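PDB 2C21: trypanothione-dependent glyoxalase I from Leishmania major, which is a nickel-binding, two-subunit member of the glyoxalase/bleomycin resistance/dioxygenase superfamily, built from paired mixed beta-sheet modules that share metal sites across the subunit interface. Local coordinates for residues A[74-85]-A[118-127]. Sequence-based numbering, arbitrary orientation. Where two conformers were deposited one is given.
With NI (nickel (II) ion), chain H.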
ATOM      1  N   HIS A  74     -11.270  -6.043 -11.187  1.00 39.77           N
ATOM      2  CA  HIS A  74     -10.339  -4.961 -10.924  1.00 38.93           C
ATOM      3  C   HIS A  74     -10.576  -3.772 -11.847  1.00 39.02           C
ATOM      4  O   HIS A  74     -10.898  -3.943 -13.036  1.00 37.97           O
ATOM      5  CB  HIS A  74      -8.914  -5.446 -11.069  1.00 38.60           C
ATOM      6  CG  HIS A  74      -8.572  -6.553 -10.127  1.00 38.84           C
ATOM      7  ND1 HIS A  74      -8.112  -6.322  -8.852  1.00 38.10           N
ATOM      8  CD2 HIS A  74      -8.681  -7.895 -10.252  1.00 39.39           C
ATOM      9  CE1 HIS A  74      -7.925  -7.477  -8.239  1.00 39.82           C
ATOM     10  NE2 HIS A  74      -8.265  -8.448  -9.065  1.00 39.56           N
ATOM     11  N   ASP A  75     -10.418  -2.586 -11.258  1.00 38.58           N
ATOM     12  CA  ASP A  75     -10.380  -1.324 -11.971  1.00 39.23           C
ATOM     13  C   ASP A  75      -8.966  -1.115 -12.483  1.00 38.85           C
ATOM     14  O   ASP A  75      -8.052  -1.879 -12.164  1.00 38.50           O
ATOM     15  CB  ASP A  75     -10.786  -0.138 -11.044  1.00 39.69           C
ATOM     16  CG  ASP A  75      -9.851   0.033  -9.798  1.00 40.37           C
ATOM     17  OD1 ASP A  75      -8.624  -0.077  -9.911  1.00 41.59           O
ATOM     18  OD2 ASP A  75     -10.349   0.292  -8.673  1.00 43.19           O
ATOM     19  N   GLU A  76      -8.793  -0.066 -13.267  1.00 38.25           N
ATOM     20  CA  GLU A  76      -7.465   0.347 -13.702  1.00 38.97           C
ATOM     21  C   GLU A  76      -7.050   1.623 -12.967  1.00 38.08           C
ATOM     22  O   GLU A  76      -6.409   2.496 -13.549  1.00 37.32           O
ATOM     23  CB  GLU A  76      -7.450   0.523 -15.210  1.00 39.74           C
ATOM     24  CG  GLU A  76      -7.739  -0.811 -15.931  1.00 42.21           C
ATOM     25  CD  GLU A  76      -7.221  -0.851 -17.361  0.50 43.00           C
ATOM     26  OE1 GLU A  76      -7.725  -0.079 -18.203  0.50 42.70           O
ATOM     27  OE2 GLU A  76      -6.321  -1.676 -17.637  0.50 43.59           O
ATOM     28  N   ALA A  77      -7.430   1.701 -11.679  1.00 37.27           N
ATOM     29  CA  ALA A  77      -7.137   2.855 -10.819  1.00 36.54           C
ATOM     30  C   ALA A  77      -6.026   2.456  -9.855  1.00 36.04           C
ATOM     31  O   ALA A  77      -4.910   2.977  -9.948  1.00 35.17           O
ATOM     32  CB  ALA A  77      -8.397   3.324 -10.069  1.00 36.57           C
ATOM     33  N   TYR A  78      -6.335   1.524  -8.952  1.00 35.42           N
ATOM     34  CA  TYR A  78      -5.347   0.989  -8.050  1.00 36.05           C
ATOM     35  C   TYR A  78      -4.204   0.342  -8.870  1.00 36.32           C
ATOM     36  O   TYR A  78      -4.442  -0.311  -9.891  1.00 36.64           O
ATOM     37  CB  TYR A  78      -5.947  -0.015  -7.063  1.00 35.54           C
ATOM     38  CG  TYR A  78      -4.887  -0.766  -6.307  1.00 36.28           C
ATOM     39  CD1 TYR A  78      -4.128  -0.129  -5.331  1.00 35.98           C
ATOM     40  CD2 TYR A  78      -4.595  -2.097  -6.611  1.00 35.29           C
ATOM     41  CE1 TYR A  78      -3.118  -0.806  -4.648  1.00 35.70           C
ATOM     42  CE2 TYR A  78      -3.582  -2.791  -5.926  1.00 37.28           C
ATOM     43  CZ  TYR A  78      -2.851  -2.134  -4.960  1.00 37.02           C
ATOM     44  OH  TYR A  78      -1.885  -2.812  -4.294  1.00 36.78           O
ATOM     45  N   GLY A  79      -2.980   0.548  -8.416  1.00 36.31           N
ATOM     46  CA  GLY A  79      -1.797   0.137  -9.157  1.00 36.40           C
ATOM     47  C   GLY A  79      -1.265  -1.185  -8.693  1.00 36.57           C
ATOM     48  O   GLY A  79      -1.515  -2.228  -9.309  1.00 37.69           O
ATOM     49  N   HIS A  80      -0.539  -1.142  -7.586  1.00 36.58           N
ATOM     50  CA  HIS A  80       0.135  -2.312  -7.053  1.00 36.59           C
ATOM     51  C   HIS A  80       0.778  -1.996  -5.716  1.00 36.94           C
ATOM     52  O   HIS A  80       0.808  -0.845  -5.299  1.00 36.92           O
ATOM     53  CB  HIS A  80       1.249  -2.763  -7.998  1.00 36.01           C
ATOM     54  CG  HIS A  80       2.262  -1.693  -8.295  1.00 36.30           C
ATOM     55  ND1 HIS A  80       2.250  -0.957  -9.458  1.00 37.39           N
ATOM     56  CD2 HIS A  80       3.317  -1.238  -7.580  1.00 35.81           C
ATOM     57  CE1 HIS A  80       3.255  -0.097  -9.446  1.00 36.72           C
ATOM     58  NE2 HIS A  80       3.922  -0.256  -8.316  1.00 35.10           N
ATOM     59  N   ILE A  81       1.306  -3.042  -5.083  1.00 36.79           N
ATOM     60  CA  ILE A  81       2.325  -2.911  -4.056  1.00 37.46           C
ATOM     61  C   ILE A  81       3.671  -3.385  -4.644  1.00 36.79           C
ATOM     62  O   ILE A  81       3.714  -4.269  -5.507  1.00 36.00           O
ATOM     63  CB  ILE A  81       2.026  -3.707  -2.753  1.00 37.62           C
ATOM     64  CG1 ILE A  81       1.931  -5.210  -3.019  1.00 40.52           C
ATOM     65  CG2 ILE A  81       0.765  -3.150  -2.034  1.00 38.87           C
ATOM     66  CD1 ILE A  81       1.995  -6.066  -1.754  1.00 41.47           C
ATOM     67  N   ALA A  82       4.747  -2.765  -4.174  1.00 36.51           N
ATOM     68  CA  ALA A  82       6.094  -3.090  -4.615  1.00 36.65           C
ATOM     69  C   ALA A  82       6.850  -3.651  -3.443  1.00 36.87           C
ATOM     70  O   ALA A  82       6.752  -3.133  -2.326  1.00 36.22           O
ATOM     71  CB  ALA A  82       6.782  -1.846  -5.133  1.00 37.04           C
ATOM     72  N   ILE A  83       7.615  -4.703  -3.711  1.00 36.91           N
ATOM     73  CA  ILE A  83       8.392  -5.385  -2.701  1.00 37.06           C
ATOM     74  C   ILE A  83       9.847  -5.411  -3.166  1.00 36.96           C
ATOM     75  O   ILE A  83      10.114  -5.803  -4.288  1.00 36.90           O
ATOM     76  CB  ILE A  83       7.854  -6.820  -2.484  1.00 36.93           C
ATOM     77  CG1 ILE A  83       6.398  -6.755  -1.954  1.00 38.60           C
ATOM     78  CG2 ILE A  83       8.787  -7.627  -1.555  1.00 36.58           C
ATOM     79  CD1 ILE A  83       5.719  -8.110  -1.840  1.00 41.23           C
ATOM     80  N   GLY A  84      10.756  -4.976  -2.291  1.00 37.20           N
ATOM     81  CA  GLY A  84      12.184  -5.018  -2.538  1.00 37.20           C
ATOM     82  C   GLY A  84      12.796  -6.360  -2.186  1.00 37.47           C
ATOM     83  O   GLY A  84      12.656  -6.848  -1.049  1.00 37.98           O
ATOM     84  N   VAL A  85      13.503  -6.950  -3.150  1.00 37.17           N
ATOM     85  CA  VAL A  85      14.124  -8.251  -2.979  1.00 37.29           C
ATOM     86  C   VAL A  85      15.612  -8.196  -3.348  1.00 37.03           C
ATOM     87  O   VAL A  85      16.107  -7.158  -3.798  1.00 35.85           O
ATOM     88  CB  VAL A  85      13.387  -9.335  -3.800  1.00 37.67           C
ATOM     89  CG1 VAL A  85      11.910  -9.381  -3.397  1.00 36.36           C
ATOM     90  CG2 VAL A  85      13.526  -9.090  -5.306  1.00 37.93           C
ATOM     91  N   ASP A 118      -5.971 -13.391  -6.670  1.00 36.44           N
ATOM     92  CA  ASP A 118      -7.173 -12.617  -6.986  1.00 36.93           C
ATOM     93  C   ASP A 118      -7.021 -11.668  -8.171  1.00 36.95           C
ATOM     94  O   ASP A 118      -7.999 -11.022  -8.553  1.00 37.73           O
ATOM     95  CB  ASP A 118      -7.635 -11.810  -5.772  1.00 36.59           C
ATOM     96  CG  ASP A 118      -8.154 -12.681  -4.666  1.00 36.94           C
ATOM     97  OD1 ASP A 118      -9.324 -13.116  -4.733  1.00 35.88           O
ATOM     98  OD2 ASP A 118      -7.377 -12.942  -3.729  1.00 41.06           O
ATOM     99  N   GLY A 119      -5.824 -11.568  -8.744  1.00 36.97           N
ATOM    100  CA  GLY A 119      -5.593 -10.694  -9.885  1.00 37.00           C
ATOM    101  C   GLY A 119      -4.928  -9.355  -9.579  1.00 37.45           C
ATOM    102  O   GLY A 119      -4.777  -8.512 -10.475  1.00 37.76           O
ATOM    103  N   TYR A 120      -4.541  -9.137  -8.329  1.00 37.93           N
ATOM    104  CA  TYR A 120      -3.805  -7.931  -7.967  1.00 37.55           C
ATOM    105  C   TYR A 120      -2.368  -8.057  -8.477  1.00 38.08           C
ATOM    106  O   TYR A 120      -1.786  -9.168  -8.495  1.00 37.24           O
ATOM    107  CB  TYR A 120      -3.769  -7.718  -6.446  1.00 37.12           C
ATOM    108  CG  TYR A 120      -5.114  -7.449  -5.803  1.00 35.82           C
ATOM    109  CD1 TYR A 120      -5.677  -6.176  -5.820  1.00 35.23           C
ATOM    110  CD2 TYR A 120      -5.811  -8.468  -5.165  1.00 34.56           C
ATOM    111  CE1 TYR A 120      -6.927  -5.924  -5.231  1.00 35.64           C
ATOM    112  CE2 TYR A 120      -7.053  -8.233  -4.562  1.00 34.39           C
ATOM    113  CZ  TYR A 120      -7.610  -6.959  -4.601  1.00 34.26           C
ATOM    114  OH  TYR A 120      -8.835  -6.729  -4.009  1.00 34.50           O
ATOM    115  N   TYR A 121      -1.795  -6.918  -8.853  1.00 38.15           N
ATOM    116  CA  TYR A 121      -0.411  -6.867  -9.305  1.00 38.53           C
ATOM    117  C   TYR A 121       0.578  -6.593  -8.185  1.00 38.53           C
ATOM    118  O   TYR A 121       0.325  -5.799  -7.277  1.00 38.79           O
ATOM    119  CB  TYR A 121      -0.254  -5.804 -10.391  1.00 39.40           C
ATOM    120  CG  TYR A 121      -0.919  -6.200 -11.672  1.00 40.07           C
ATOM    121  CD1 TYR A 121      -2.141  -5.665 -12.040  1.00 43.06           C
ATOM    122  CD2 TYR A 121      -0.334  -7.133 -12.515  1.00 42.07           C
ATOM    123  CE1 TYR A 121      -2.753  -6.038 -13.250  1.00 44.08           C
ATOM    124  CE2 TYR A 121      -0.935  -7.516 -13.706  1.00 42.43           C
ATOM    125  CZ  TYR A 121      -2.138  -6.974 -14.067  1.00 43.49           C
ATOM    126  OH  TYR A 121      -2.724  -7.370 -15.252  1.00 44.28           O
ATOM    127  N   ILE A 122       1.706  -7.292  -8.243  1.00 38.63           N
ATOM    128  CA  ILE A 122       2.802  -7.052  -7.323  0.67 38.70           C
ATOM    129  C   ILE A 122       4.064  -6.764  -8.141  1.00 38.57           C
ATOM    130  O   ILE A 122       4.415  -7.522  -9.057  1.00 38.92           O
ATOM    131  CB  ILE A 122       3.012  -8.260  -6.408  0.67 38.85           C
ATOM    132  CG1 ILE A 122       1.841  -8.388  -5.432  0.67 38.87           C
ATOM    133  CG2 ILE A 122       4.340  -8.157  -5.639  0.67 39.55           C
ATOM    134  CD1 ILE A 122       1.451  -9.791  -5.166  0.67 38.70           C
ATOM    135  N   GLU A 123       4.735  -5.668  -7.806  1.00 37.93           N
ATOM    136  CA  GLU A 123       5.983  -5.290  -8.441  1.00 38.06           C
ATOM    137  C   GLU A 123       7.145  -5.789  -7.598  1.00 37.82           C
ATOM    138  O   GLU A 123       7.252  -5.444  -6.428  1.00 37.73           O
ATOM    139  CB  GLU A 123       6.070  -3.765  -8.583  1.00 38.04           C
ATOM    140  CG  GLU A 123       7.242  -3.280  -9.438  1.00 39.49           C
ATOM    141  CD  GLU A 123       7.240  -1.772  -9.600  1.00 40.79           C
ATOM    142  OE1 GLU A 123       6.956  -1.065  -8.629  1.00 42.40           O
ATOM    143  OE2 GLU A 123       7.526  -1.293 -10.702  1.00 44.42           O
ATOM    144  N   LEU A 124       8.000  -6.610  -8.204  1.00 37.58           N
ATOM    145  CA  LEU A 124       9.206  -7.093  -7.576  1.00 37.44           C
ATOM    146  C   LEU A 124      10.368  -6.254  -8.065  1.00 37.21           C
ATOM    147  O   LEU A 124      10.590  -6.132  -9.272  1.00 36.83           O
ATOM    148  CB  LEU A 124       9.434  -8.558  -7.942  1.00 37.46           C
ATOM    149  CG  LEU A 124       8.289  -9.496  -7.550  1.00 37.97           C
ATOM    150  CD1 LEU A 124       8.553 -10.893  -8.109  1.00 39.11           C
ATOM    151  CD2 LEU A 124       8.142  -9.525  -6.039  1.00 37.37           C
ATOM    152  N   LEU A 125      11.104  -5.677  -7.126  1.00 37.15           N
ATOM    153  CA  LEU A 125      12.209  -4.790  -7.440  1.00 37.24           C
ATOM    154  C   LEU A 125      13.487  -5.232  -6.760  1.00 37.80           C
ATOM    155  O   LEU A 125      13.480  -5.607  -5.593  1.00 38.04           O
ATOM    156  CB  LEU A 125      11.900  -3.374  -6.974  1.00 37.47           C
ATOM    157  CG  LEU A 125      10.722  -2.669  -7.648  1.00 37.84           C
ATOM    158  CD1 LEU A 125      10.532  -1.318  -6.984  1.00 38.92           C
ATOM    159  CD2 LEU A 125      10.960  -2.510  -9.140  1.00 38.60           C
ATOM    160  N   ASN A 126      14.592  -5.162  -7.487  1.00 37.54           N
ATOM    161  CA  ASN A 126      15.888  -5.307  -6.846  1.00 38.00           C
ATOM    162  C   ASN A 126      16.109  -4.090  -5.946  1.00 38.01           C
ATOM    163  O   ASN A 126      16.287  -2.966  -6.435  1.00 38.59           O
ATOM    164  CB  ASN A 126      17.000  -5.422  -7.880  1.00 37.36           C
ATOM    165  CG  ASN A 126      18.331  -5.735  -7.245  1.00 37.74           C
ATOM    166  OD1 ASN A 126      18.851  -6.854  -7.362  1.00 37.78           O
ATOM    167  ND2 ASN A 126      18.884  -4.756  -6.541  1.00 36.16           N
ATOM    168  N   GLU A 127      16.089  -4.308  -4.635  1.00 38.14           N
ATOM    169  CA  GLU A 127      15.990  -3.192  -3.695  1.00 38.05           C
ATOM    170  C   GLU A 127      17.238  -2.345  -3.705  1.00 38.44           C
ATOM    171  O   GLU A 127      17.141  -1.119  -3.598  1.00 37.81           O
ATOM    172  CB  GLU A 127      15.707  -3.669  -2.273  1.00 37.85           C
ATOM    173  CG  GLU A 127      15.670  -2.537  -1.260  1.00 36.71           C
ATOM    174  CD  GLU A 127      15.209  -2.976   0.128  1.00 37.00           C
ATOM    175  OE1 GLU A 127      14.857  -4.164   0.326  1.00 36.67           O
ATOM    176  OE2 GLU A 127      15.197  -2.115   1.031  1.00 36.00           O
TER
HETATM  177 NI    NI H1143       5.844   0.857  -8.326  0.50 36.35          NI
HETATM  178  O   HOH W   1      -1.420  -5.359  -5.118  1.00 26.61           O
HETATM  179  O   HOH W   2      -3.356  -4.610  -8.718  1.00 28.85           O
HETATM  180  O   HOH W   3       7.446   1.585  -9.133  1.00 40.82           O
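Ile-81, Ile-83, Ile-122 and Leu-124 form the apolar centre on one face of two parallel strands, first and last of a βαβββ module, the repeating unit of the glyoxalase fold. CB of Ile-83 lies 4.5 Å from CD2 of Leu-124, and in the conformer modelled here Ile-122 runs side by side with Ile-81 and meets CD1 of Ile-83 with its CG2; branched chains suit this buried face, which helices 19-29 and 88-97 help cover. Five backbone hydrogen bonds zip the strands, from Glu-123 N to Ile-81 O as far as Glu-127 N to Val-85 O, where helix 127-141 begins.

The other face carries the metal. Nickel takes NE2 of His-80 and OE1 of Glu-123, each at 2.2 Å, plus a water; His-11 and Glu-62 of the second subunit complete the site. Glu-123 reaches the ion because its chain is extended through CG and CD, CG lying opposite the backbone N (chi1 -171°), and its CB passes over the His-80 ring in a CH-pi contact. Small Ala-82 fits beside the carboxylate, its CB 3.6 Å from Glu-123 OE1.

Before the ladder, water 1 links Tyr-78 OH to Tyr-121 O, and water 2 joins Gly-79 O to Tyr-121 N. Farther out, His-74 sets its edge on the Tyr-120 face, planes 83° apart, with CE1 over the ring centre. The NE2-H of His-74 points almost straight at Asp-118 O, 2.6 Å away and above the carbonyl plane.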